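Local coordinates for putative glucosidase lplD, ALPHA-GALACTURONIDASE (Bacillus subtilis, PDB 3FEF), which hydrolyses alpha-1,4-linked di-galacturonate, probably its natural substrate, as a family 4 glycosidase that depends on NAD(+) and manganese, at residues V199-T211 with S378-H392. Residues are numbered along the deposited sequence; the frame is centred on the assembly and turned at random.
Sequences VNVLGINHFTWIT and SGALPKGVEMLAARH. With MG (magnesium ion), chain G.
A valine methyl lies over the face of an indole: V385 CG1 sits 3.5 Å from the centroid of the five-membered ring of W209, 21° off the ring normal, a CH-pi contact that illustrates how a helix can be seated on a beta hairpin. The valine reaches it with both branches. CG1, anti to the backbone N, covers the pyrrole part, while CG2 extends over the benzene part, 3.7 Å from W209 CZ2. CG1 also touches F207 CE2 at 3.8 Å, and the F207 ring in turn carries W209 NE1 over its centre. L388 CB lies near F207 CE2 and CZ, A389 CB loosely near CE2, and I204 CD1 ends against H392 CB. On the loop leading into the helix, L381 CD2 touches both L202 CG and W209 CB, 3.9 Å from each; L381 and L202 slide past each other in opposite directions, whereas L381 crosses W209 at about a right angle.

At the far end the contact turns polar. The N200 amide sends one N-H to S378 O, with ND2 and O 3.0 Å apart and a nearly straight 172° bond in the plane of the N200 amide, though tilted 20° from the S378 carbonyl plane, and donates also to T211 OG1; OD1 accepts from Q374 of a third subunit, so both ends of the amide are held and its rotation is fixed.

The type II turn from I204 to F207 closes the hairpin and presents H206, whose NE2 binds the magnesium ion at 2.3 Å together with C169. Strand 207-210 and helix 383-392 run nearly antiparallel, their axes 10.5 Å apart; helix 253-262 packs on W209, V385 and L388, helix 171-187 on V201, T208 and I210, and strand 361-369 meets V201, T208 and S378.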
loop_
_atom_site.group_PDB
_atom_site.type_symbol
_atom_site.label_atom_id
_atom_site.label_comp_id
_atom_site.label_asym_id
_atom_site.label_seq_id
_atom_site.Cartn_x
_atom_site.Cartn_y
_atom_site.Cartn_z
ATOM N N VAL A 199 26.736 -10.298 -1.418
ATOM C CA VAL A 199 26.367 -8.910 -1.315
ATOM C C VAL A 199 24.854 -8.757 -1.274
ATOM O O VAL A 199 24.116 -9.542 -1.889
ATOM C CB VAL A 199 26.992 -8.075 -2.483
ATOM C CG1 VAL A 199 28.515 -8.077 -2.401
ATOM C CG2 VAL A 199 26.525 -8.584 -3.843
ATOM N N ASN A 200 24.385 -7.756 -0.539
ATOM C CA ASN A 200 23.000 -7.352 -0.635
ATOM C C ASN A 200 22.913 -6.178 -1.587
ATOM O O ASN A 200 23.246 -5.045 -1.232
ATOM C CB ASN A 200 22.414 -6.980 0.731
ATOM C CG ASN A 200 20.928 -6.642 0.648
ATOM O OD1 ASN A 200 20.135 -7.458 0.215
ATOM N ND2 ASN A 200 20.555 -5.434 1.045
ATOM N N VAL A 201 22.462 -6.456 -2.806
ATOM C CA VAL A 201 22.496 -5.474 -3.878
ATOM C C VAL A 201 21.083 -5.051 -4.317
ATOM O O VAL A 201 20.157 -5.870 -4.372
ATOM C CB VAL A 201 23.283 -6.038 -5.063
ATOM C CG1 VAL A 201 22.565 -7.237 -5.643
ATOM C CG2 VAL A 201 23.534 -4.958 -6.129
ATOM N N LEU A 202 20.924 -3.768 -4.625
ATOM C CA LEU A 202 19.610 -3.223 -4.906
ATOM C C LEU A 202 19.686 -1.889 -5.638
ATOM O O LEU A 202 20.673 -1.156 -5.534
ATOM C CB LEU A 202 18.772 -3.123 -3.623
ATOM C CG LEU A 202 19.185 -2.166 -2.479
ATOM C CD1 LEU A 202 17.980 -1.817 -1.608
ATOM C CD2 LEU A 202 20.284 -2.767 -1.600
ATOM N N GLY A 203 18.638 -1.579 -6.396
ATOM C CA GLY A 203 18.628 -0.363 -7.194
ATOM C C GLY A 203 17.895 -0.599 -8.498
ATOM O O GLY A 203 16.961 -1.393 -8.574
ATOM N N ILE A 204 18.291 0.123 -9.520
ATOM C CA ILE A 204 17.778 -0.123 -10.852
ATOM C C ILE A 204 19.029 -0.399 -11.680
ATOM O O ILE A 204 20.140 -0.046 -11.262
ATOM C CB ILE A 204 17.045 1.104 -11.396
ATOM C CG1 ILE A 204 17.960 2.324 -11.351
ATOM C CG2 ILE A 204 15.768 1.376 -10.583
ATOM C CD1 ILE A 204 17.265 3.638 -11.775
ATOM N N ASN A 205 18.857 -1.029 -12.835
ATOM C CA ASN A 205 19.993 -1.431 -13.673
ATOM C C ASN A 205 21.011 -0.305 -13.941
ATOM O O ASN A 205 20.636 0.825 -14.256
ATOM C CB ASN A 205 19.476 -2.018 -15.003
ATOM C CG ASN A 205 20.595 -2.629 -15.843
ATOM O OD1 ASN A 205 21.301 -3.569 -15.416
ATOM N ND2 ASN A 205 20.786 -2.079 -17.018
ATOM N N HIS A 206 22.296 -0.623 -13.820
ATOM C CA HIS A 206 23.392 0.360 -13.944
ATOM C C HIS A 206 23.448 1.401 -12.834
ATOM O O HIS A 206 24.318 2.270 -12.843
ATOM C CB HIS A 206 23.396 1.048 -15.326
ATOM C CG HIS A 206 23.683 0.109 -16.454
ATOM N ND1 HIS A 206 23.307 0.360 -17.753
ATOM C CD2 HIS A 206 24.264 -1.116 -16.462
ATOM C CE1 HIS A 206 23.681 -0.650 -18.521
ATOM N NE2 HIS A 206 24.270 -1.555 -17.760
ATOM N N PHE A 207 22.518 1.318 -11.890
ATOM C CA PHE A 207 22.494 2.216 -10.733
ATOM C C PHE A 207 22.136 1.359 -9.507
ATOM O O PHE A 207 21.142 1.605 -8.821
ATOM C CB PHE A 207 21.460 3.323 -10.939
ATOM C CG PHE A 207 21.624 4.513 -10.003
ATOM C CD1 PHE A 207 22.825 5.227 -9.959
ATOM C CD2 PHE A 207 20.572 4.921 -9.188
ATOM C CE1 PHE A 207 22.977 6.328 -9.106
ATOM C CE2 PHE A 207 20.717 6.006 -8.335
ATOM C CZ PHE A 207 21.929 6.716 -8.299
ATOM N N THR A 208 22.958 0.331 -9.289
ATOM C CA THR A 208 22.811 -0.638 -8.230
ATOM C C THR A 208 23.765 -0.348 -7.076
ATOM O O THR A 208 24.859 0.187 -7.275
ATOM C CB THR A 208 23.143 -2.052 -8.748
ATOM O OG1 THR A 208 24.239 -1.950 -9.664
ATOM C CG2 THR A 208 21.956 -2.657 -9.477
ATOM N N TRP A 209 23.349 -0.725 -5.868
ATOM C CA TRP A 209 24.089 -0.384 -4.672
ATOM C C TRP A 209 24.156 -1.570 -3.734
ATOM O O TRP A 209 23.209 -2.360 -3.616
ATOM C CB TRP A 209 23.417 0.803 -3.965
ATOM C CG TRP A 209 23.428 2.020 -4.843
ATOM C CD1 TRP A 209 22.629 2.258 -5.928
ATOM C CD2 TRP A 209 24.299 3.153 -4.724
ATOM N NE1 TRP A 209 22.955 3.470 -6.491
ATOM C CE2 TRP A 209 23.971 4.042 -5.770
ATOM C CE3 TRP A 209 25.325 3.498 -3.836
ATOM C CZ2 TRP A 209 24.635 5.254 -5.956
ATOM C CZ3 TRP A 209 25.986 4.707 -4.017
ATOM C CH2 TRP A 209 25.642 5.570 -5.065
ATOM N N ILE A 210 25.270 -1.668 -3.033
ATOM C CA ILE A 210 25.450 -2.728 -2.075
ATOM C C ILE A 210 25.455 -2.117 -0.705
ATOM O O ILE A 210 26.328 -1.317 -0.364
ATOM C CB ILE A 210 26.769 -3.499 -2.354
ATOM C CG1 ILE A 210 26.676 -4.175 -3.722
ATOM C CG2 ILE A 210 27.040 -4.499 -1.236
ATOM C CD1 ILE A 210 28.045 -4.783 -4.275
ATOM N N THR A 211 24.461 -2.491 0.092
ATOM C CA THR A 211 24.301 -1.925 1.421
ATOM C C THR A 211 24.827 -2.882 2.506
ATOM O O THR A 211 25.009 -2.490 3.654
ATOM C CB THR A 211 22.821 -1.625 1.677
ATOM O OG1 THR A 211 22.072 -2.833 1.508
ATOM C CG2 THR A 211 22.317 -0.623 0.675
ATOM N N SER A 378 15.244 -6.790 -0.026
ATOM C CA SER A 378 16.588 -6.262 0.124
ATOM C C SER A 378 16.687 -4.939 0.881
ATOM O O SER A 378 17.770 -4.387 0.999
ATOM C CB SER A 378 17.223 -6.141 -1.260
ATOM O OG SER A 378 17.336 -7.449 -1.832
ATOM N N GLY A 379 15.553 -4.420 1.366
ATOM C CA GLY A 379 15.558 -3.199 2.169
ATOM C C GLY A 379 15.600 -1.905 1.365
ATOM O O GLY A 379 15.119 -1.861 0.245
ATOM N N ALA A 380 16.159 -0.856 1.970
ATOM C CA ALA A 380 16.179 0.500 1.418
ATOM C C ALA A 380 17.555 0.919 0.888
ATOM O O ALA A 380 18.583 0.483 1.379
ATOM C CB ALA A 380 15.724 1.534 2.508
ATOM N N LEU A 381 17.553 1.817 -0.089
ATOM C CA LEU A 381 18.765 2.491 -0.538
ATOM C C LEU A 381 19.109 3.600 0.446
ATOM O O LEU A 381 18.286 3.955 1.273
ATOM C CB LEU A 381 18.504 3.091 -1.921
ATOM C CG LEU A 381 18.269 2.040 -3.039
ATOM C CD1 LEU A 381 17.420 2.621 -4.180
ATOM C CD2 LEU A 381 19.600 1.527 -3.560
ATOM N N PRO A 382 20.332 4.147 0.381
ATOM C CA PRO A 382 20.543 5.417 1.094
ATOM C C PRO A 382 19.539 6.450 0.583
ATOM O O PRO A 382 19.170 6.427 -0.592
ATOM C CB PRO A 382 21.947 5.839 0.661
ATOM C CG PRO A 382 22.645 4.552 0.327
ATOM C CD PRO A 382 21.572 3.607 -0.201
ATOM N N LYS A 383 19.134 7.371 1.448
ATOM C CA LYS A 383 18.068 8.304 1.119
ATOM C C LYS A 383 18.379 9.144 -0.138
ATOM O O LYS A 383 17.531 9.280 -1.045
ATOM C CB LYS A 383 17.748 9.180 2.333
ATOM C CG LYS A 383 16.681 10.245 2.068
ATOM C CD LYS A 383 15.348 9.628 1.726
ATOM C CE LYS A 383 14.847 8.760 2.879
ATOM N NZ LYS A 383 13.688 7.938 2.401
ATOM N N GLY A 384 19.604 9.659 -0.221
ATOM C CA GLY A 384 20.026 10.408 -1.415
ATOM C C GLY A 384 19.912 9.594 -2.700
ATOM O O GLY A 384 19.543 10.106 -3.759
ATOM N N VAL A 385 20.238 8.315 -2.600
ATOM C CA VAL A 385 20.243 7.433 -3.764
ATOM C C VAL A 385 18.814 7.098 -4.140
ATOM O O VAL A 385 18.482 7.004 -5.312
ATOM C CB VAL A 385 21.038 6.143 -3.461
ATOM C CG1 VAL A 385 20.954 5.163 -4.612
ATOM C CG2 VAL A 385 22.477 6.507 -3.192
ATOM N N GLU A 386 17.968 6.937 -3.125
ATOM C CA GLU A 386 16.565 6.601 -3.336
ATOM C C GLU A 386 15.813 7.777 -3.997
ATOM O O GLU A 386 14.950 7.583 -4.850
ATOM C CB GLU A 386 15.930 6.195 -1.994
ATOM C CG GLU A 386 14.423 6.081 -1.980
ATOM C CD GLU A 386 13.883 5.965 -0.562
ATOM O OE1 GLU A 386 14.140 4.948 0.135
ATOM O OE2 GLU A 386 13.201 6.904 -0.128
HETATM N N MSE A 387 16.160 8.996 -3.626
HETATM C CA MSE A 387 15.603 10.163 -4.305
HETATM C C MSE A 387 15.973 10.180 -5.791
HETATM O O MSE A 387 15.138 10.420 -6.663
HETATM C CB MSE A 387 16.070 11.454 -3.627
HETATM C CG MSE A 387 15.507 11.662 -2.226
HETATM SE SE MSE A 387 16.636 12.876 -1.162
HETATM C CE MSE A 387 16.654 14.368 -2.412
ATOM N N LEU A 388 17.235 9.913 -6.095
ATOM C CA LEU A 388 17.615 9.860 -7.495
ATOM C C LEU A 388 16.909 8.709 -8.233
ATOM O O LEU A 388 16.453 8.869 -9.379
ATOM C CB LEU A 388 19.143 9.781 -7.627
ATOM C CG LEU A 388 19.846 11.129 -7.411
ATOM C CD1 LEU A 388 21.311 10.946 -6.984
ATOM C CD2 LEU A 388 19.723 12.017 -8.664
ATOM N N ALA A 389 16.822 7.553 -7.584
ATOM C CA ALA A 389 16.280 6.353 -8.236
ATOM C C ALA A 389 14.786 6.524 -8.523
ATOM O O ALA A 389 14.330 6.106 -9.574
ATOM C CB ALA A 389 16.513 5.118 -7.396
ATOM N N ALA A 390 14.040 7.144 -7.592
ATOM C CA ALA A 390 12.625 7.426 -7.815
ATOM C C ALA A 390 12.463 8.361 -9.004
ATOM O O ALA A 390 11.569 8.214 -9.829
ATOM C CB ALA A 390 11.950 8.025 -6.546
ATOM N N ARG A 391 13.360 9.321 -9.102
ATOM C CA ARG A 391 13.346 10.240 -10.220
ATOM C C ARG A 391 13.545 9.549 -11.587
ATOM O O ARG A 391 12.782 9.785 -12.518
ATOM C CB ARG A 391 14.401 11.292 -9.972
ATOM C CG ARG A 391 14.483 12.318 -11.062
ATOM C CD ARG A 391 15.167 13.543 -10.531
ATOM N NE ARG A 391 15.549 14.395 -11.642
ATOM C CZ ARG A 391 16.480 15.335 -11.560
ATOM N NH1 ARG A 391 17.142 15.540 -10.425
ATOM N NH2 ARG A 391 16.754 16.051 -12.629
ATOM N N HIS A 392 14.573 8.703 -11.707
ATOM C CA HIS A 392 14.809 7.936 -12.939
ATOM C C HIS A 392 13.679 6.958 -13.232
ATOM O O HIS A 392 13.274 6.761 -14.374
ATOM C CB HIS A 392 16.137 7.160 -12.853
ATOM C CG HIS A 392 17.347 8.040 -12.871
ATOM N ND1 HIS A 392 17.789 8.672 -14.012
ATOM C CD2 HIS A 392 18.208 8.400 -11.880
ATOM C CE1 HIS A 392 18.862 9.389 -13.728
ATOM N NE2 HIS A 392 19.143 9.236 -12.445
HETATM MG MG MG G . 24.668 -3.787 -18.157
HETATM O O HOH W 1 19.640 -8.083 -3.333
HETATM O O HOH W 2 26.985 -3.771 -18.488
HETATM O O HOH W 3 25.198 -6.011 -18.793
HETATM O O HOH W 4 22.389 -3.877 -18.679
#